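Local coordinates for nuclear receptor corepressor 2 (Homo sapiens, PDB 4A69), which probably acts as a transcriptional corepressor of nuclear receptors and binds inositol tetrakisphosphate through its Myb-like domain, at an interface with another protein, at residues Lys63-Ile68 against Leu82-Thr87. Residues are numbered along the deposited sequence; the frame is centred on the assembly and turned at random.
Sequences KNFGLI and LYYYLT. With I0P (D-myo inositol 1,4,5,6 tetrakisphosphate), chain Q.
Tyr84 meets Phe65 near its root and Lys63 at its tip, and following it outward shows how one aromatic side chain can join a helix packing to a phosphate site. With CG anti to the backbone N (chi1 170°), the ring leaves helix 77-87 toward residues 63-65. Tyr84 CB lies 3.7 Å from Phe65 CE1. At Tyr84 CG, Phe65 CZ comes in over one face at 3.7 Å, and the same CZ stays near CD1 and CD2; the result is an edge-to-face pair, Phe65 giving the edge, with the ring planes at 63°. Farther out, CE2 and CZ approach phosphate oxygen O35 of the inositol phosphate, which lies at the Tyr84 ring edge, in plane. The hydroxyl ends the chain: Tyr84 OH donates to O35 at 2.6 Å and has Lys63 CE 3.3 Å away. Lys63, extended beyond CG, carries NZ past this hydroxyl to bridge two phosphates, donating to O45 at 2.9 Å and to O34 at 2.6 Å. Tyr85 OH grips O25 of the phosphate that also bears O35 and O45, so Lys63, Tyr84 and Tyr85 each put a donor on that phosphate. A leucine at Tyr84, having no hydroxyl and no ring, would probably leave O35 short of a donor and the edge of Phe65 without a face to pack on. Phe65 is also packed on Val77, Cys80 and Val81, while Lys88 adds another bond to the ligand. Such a cluster of lysines and tyrosines characterises the inositol tetrakisphosphate pocket of this Myb-like SANT domain, closed by residues of another protein, which also hydrogen-bond to the ligand.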
loop_
_atom_site.group_PDB
_atom_site.type_symbol
_atom_site.label_atom_id
_atom_site.label_comp_id
_atom_site.label_asym_id
_atom_site.label_seq_id
_atom_site.Cartn_x
_atom_site.Cartn_y
_atom_site.Cartn_z
ATOM N N LYS C 63 -1.352 -9.386 22.397
ATOM C CA LYS C 63 -1.883 -8.722 21.190
ATOM C C LYS C 63 -3.376 -8.989 20.941
ATOM O O LYS C 63 -3.890 -8.751 19.849
ATOM C CB LYS C 63 -1.049 -9.079 19.951
ATOM C CG LYS C 63 0.432 -8.769 20.108
ATOM C CD LYS C 63 1.239 -9.207 18.902
ATOM C CE LYS C 63 2.689 -8.799 19.061
ATOM N NZ LYS C 63 3.486 -9.100 17.843
ATOM N N ASN C 64 -4.072 -9.487 21.959
ATOM C CA ASN C 64 -5.525 -9.569 21.896
ATOM C C ASN C 64 -6.110 -8.247 22.399
ATOM O O ASN C 64 -6.586 -8.137 23.532
ATOM C CB ASN C 64 -6.043 -10.760 22.697
ATOM C CG ASN C 64 -7.497 -11.063 22.415
ATOM O OD1 ASN C 64 -8.281 -10.176 22.067
ATOM N ND2 ASN C 64 -7.871 -12.319 22.573
ATOM N N PHE C 65 -6.045 -7.241 21.536
ATOM C CA PHE C 65 -6.400 -5.879 21.900
ATOM C C PHE C 65 -7.902 -5.727 22.079
ATOM O O PHE C 65 -8.343 -4.850 22.805
ATOM C CB PHE C 65 -5.847 -4.879 20.880
ATOM C CG PHE C 65 -4.339 -4.882 20.767
ATOM C CD1 PHE C 65 -3.544 -4.341 21.782
ATOM C CD2 PHE C 65 -3.716 -5.407 19.644
ATOM C CE1 PHE C 65 -2.161 -4.335 21.680
ATOM C CE2 PHE C 65 -2.328 -5.402 19.532
ATOM C CZ PHE C 65 -1.551 -4.862 20.554
ATOM N N GLY C 66 -8.674 -6.597 21.430
ATOM C CA GLY C 66 -10.118 -6.685 21.665
ATOM C C GLY C 66 -10.385 -7.001 23.126
ATOM O O GLY C 66 -11.138 -6.290 23.801
ATOM N N LEU C 67 -9.745 -8.061 23.623
ATOM C CA LEU C 67 -9.878 -8.438 25.034
ATOM C C LEU C 67 -9.353 -7.350 25.973
ATOM O O LEU C 67 -10.010 -7.003 26.953
ATOM C CB LEU C 67 -9.189 -9.781 25.303
ATOM C CG LEU C 67 -9.497 -10.568 26.581
ATOM C CD1 LEU C 67 -10.952 -10.451 27.003
ATOM C CD2 LEU C 67 -9.135 -12.029 26.366
ATOM N N ILE C 68 -8.181 -6.796 25.672
ATOM C CA ILE C 68 -7.601 -5.760 26.524
ATOM C C ILE C 68 -8.545 -4.560 26.643
ATOM O O ILE C 68 -8.871 -4.128 27.760
ATOM C CB ILE C 68 -6.195 -5.330 26.048
ATOM C CG1 ILE C 68 -5.201 -6.481 26.213
ATOM C CG2 ILE C 68 -5.710 -4.100 26.810
ATOM C CD1 ILE C 68 -3.961 -6.358 25.350
ATOM N N LEU C 82 -2.737 1.961 19.530
ATOM C CA LEU C 82 -1.865 3.130 19.532
ATOM C C LEU C 82 -0.901 3.155 20.737
ATOM O O LEU C 82 0.286 3.450 20.584
ATOM C CB LEU C 82 -2.671 4.419 19.463
ATOM C CG LEU C 82 -1.865 5.721 19.418
ATOM C CD1 LEU C 82 -1.005 5.846 18.166
ATOM C CD2 LEU C 82 -2.764 6.935 19.589
ATOM N N TYR C 83 -1.420 2.843 21.920
ATOM C CA TYR C 83 -0.610 2.801 23.142
ATOM C C TYR C 83 0.507 1.766 23.016
ATOM O O TYR C 83 1.661 2.059 23.334
ATOM C CB TYR C 83 -1.493 2.511 24.365
ATOM C CG TYR C 83 -0.734 2.350 25.669
ATOM C CD1 TYR C 83 -0.252 3.468 26.364
ATOM C CD2 TYR C 83 -0.504 1.084 26.210
ATOM C CE1 TYR C 83 0.449 3.322 27.556
ATOM C CE2 TYR C 83 0.190 0.931 27.403
ATOM C CZ TYR C 83 0.663 2.052 28.069
ATOM O OH TYR C 83 1.351 1.904 29.251
ATOM N N TYR C 84 0.163 0.579 22.521
ATOM C CA TYR C 84 1.130 -0.494 22.296
ATOM C C TYR C 84 2.327 -0.027 21.471
ATOM O O TYR C 84 3.474 -0.264 21.855
ATOM C CB TYR C 84 0.456 -1.689 21.622
ATOM C CG TYR C 84 1.389 -2.769 21.129
ATOM C CD1 TYR C 84 1.928 -3.702 22.015
ATOM C CD2 TYR C 84 1.680 -2.907 19.765
ATOM C CE1 TYR C 84 2.765 -4.700 21.577
ATOM C CE2 TYR C 84 2.524 -3.925 19.313
ATOM C CZ TYR C 84 3.065 -4.813 20.230
ATOM O OH TYR C 84 3.892 -5.836 19.831
ATOM N N TYR C 85 2.063 0.654 20.355
ATOM C CA TYR C 85 3.159 1.137 19.512
ATOM C C TYR C 85 3.918 2.325 20.100
ATOM O O TYR C 85 5.114 2.458 19.878
ATOM C CB TYR C 85 2.664 1.454 18.111
ATOM C CG TYR C 85 2.432 0.213 17.287
ATOM C CD1 TYR C 85 3.509 -0.508 16.767
ATOM C CD2 TYR C 85 1.143 -0.254 17.046
ATOM C CE1 TYR C 85 3.308 -1.662 16.021
ATOM C CE2 TYR C 85 0.926 -1.400 16.293
ATOM C CZ TYR C 85 2.014 -2.093 15.777
ATOM O OH TYR C 85 1.815 -3.233 15.041
ATOM N N LEU C 86 3.222 3.184 20.841
ATOM C CA LEU C 86 3.855 4.359 21.459
ATOM C C LEU C 86 4.803 3.992 22.625
ATOM O O LEU C 86 5.742 4.730 22.923
ATOM C CB LEU C 86 2.795 5.388 21.879
ATOM C CG LEU C 86 2.206 6.252 20.744
ATOM C CD1 LEU C 86 1.016 7.068 21.226
ATOM C CD2 LEU C 86 3.246 7.166 20.110
ATOM N N THR C 87 4.590 2.823 23.221
ATOM C CA THR C 87 5.312 2.419 24.421
ATOM C C THR C 87 6.211 1.181 24.323
ATOM O O THR C 87 7.127 1.041 25.133
ATOM C CB THR C 87 4.339 2.204 25.592
ATOM O OG1 THR C 87 3.424 1.150 25.263
ATOM C CG2 THR C 87 3.567 3.482 25.874
HETATM O O21 I0P Q . 12.183 -5.641 14.609
HETATM P P1 I0P Q . 11.309 -6.354 15.618
HETATM O O41 I0P Q . 10.852 -5.522 16.802
HETATM O O31 I0P Q . 11.782 -7.720 16.023
HETATM O O11 I0P Q . 9.947 -6.604 14.774
HETATM C C1 I0P Q . 8.836 -7.280 15.359
HETATM C C6 I0P Q . 7.514 -6.623 14.962
HETATM O O16 I0P Q . 7.555 -5.281 15.418
HETATM P P6 I0P Q . 7.349 -4.038 14.428
HETATM O O46 I0P Q . 5.942 -4.223 13.886
HETATM O O26 I0P Q . 8.371 -4.179 13.345
HETATM O O36 I0P Q . 7.496 -2.830 15.308
HETATM C C5 I0P Q . 6.330 -7.370 15.579
HETATM O O15 I0P Q . 5.098 -6.764 15.183
HETATM P P5 I0P Q . 4.109 -5.920 16.115
HETATM O O45 I0P Q . 2.854 -6.763 16.195
HETATM O O35 I0P Q . 4.803 -5.725 17.448
HETATM O O25 I0P Q . 3.965 -4.653 15.324
HETATM C C2 I0P Q . 8.889 -8.736 14.922
HETATM O O12 I0P Q . 8.924 -8.790 13.485
HETATM C C3 I0P Q . 7.693 -9.497 15.481
HETATM O O13 I0P Q . 7.715 -10.808 14.937
HETATM C C4 I0P Q . 6.353 -8.839 15.130
HETATM O O14 I0P Q . 5.317 -9.570 15.775
HETATM P P4 I0P Q . 4.530 -10.788 15.102
HETATM O O24 I0P Q . 4.326 -10.367 13.667
HETATM O O44 I0P Q . 5.435 -11.995 15.194
HETATM O O34 I0P Q . 3.304 -10.900 15.983
#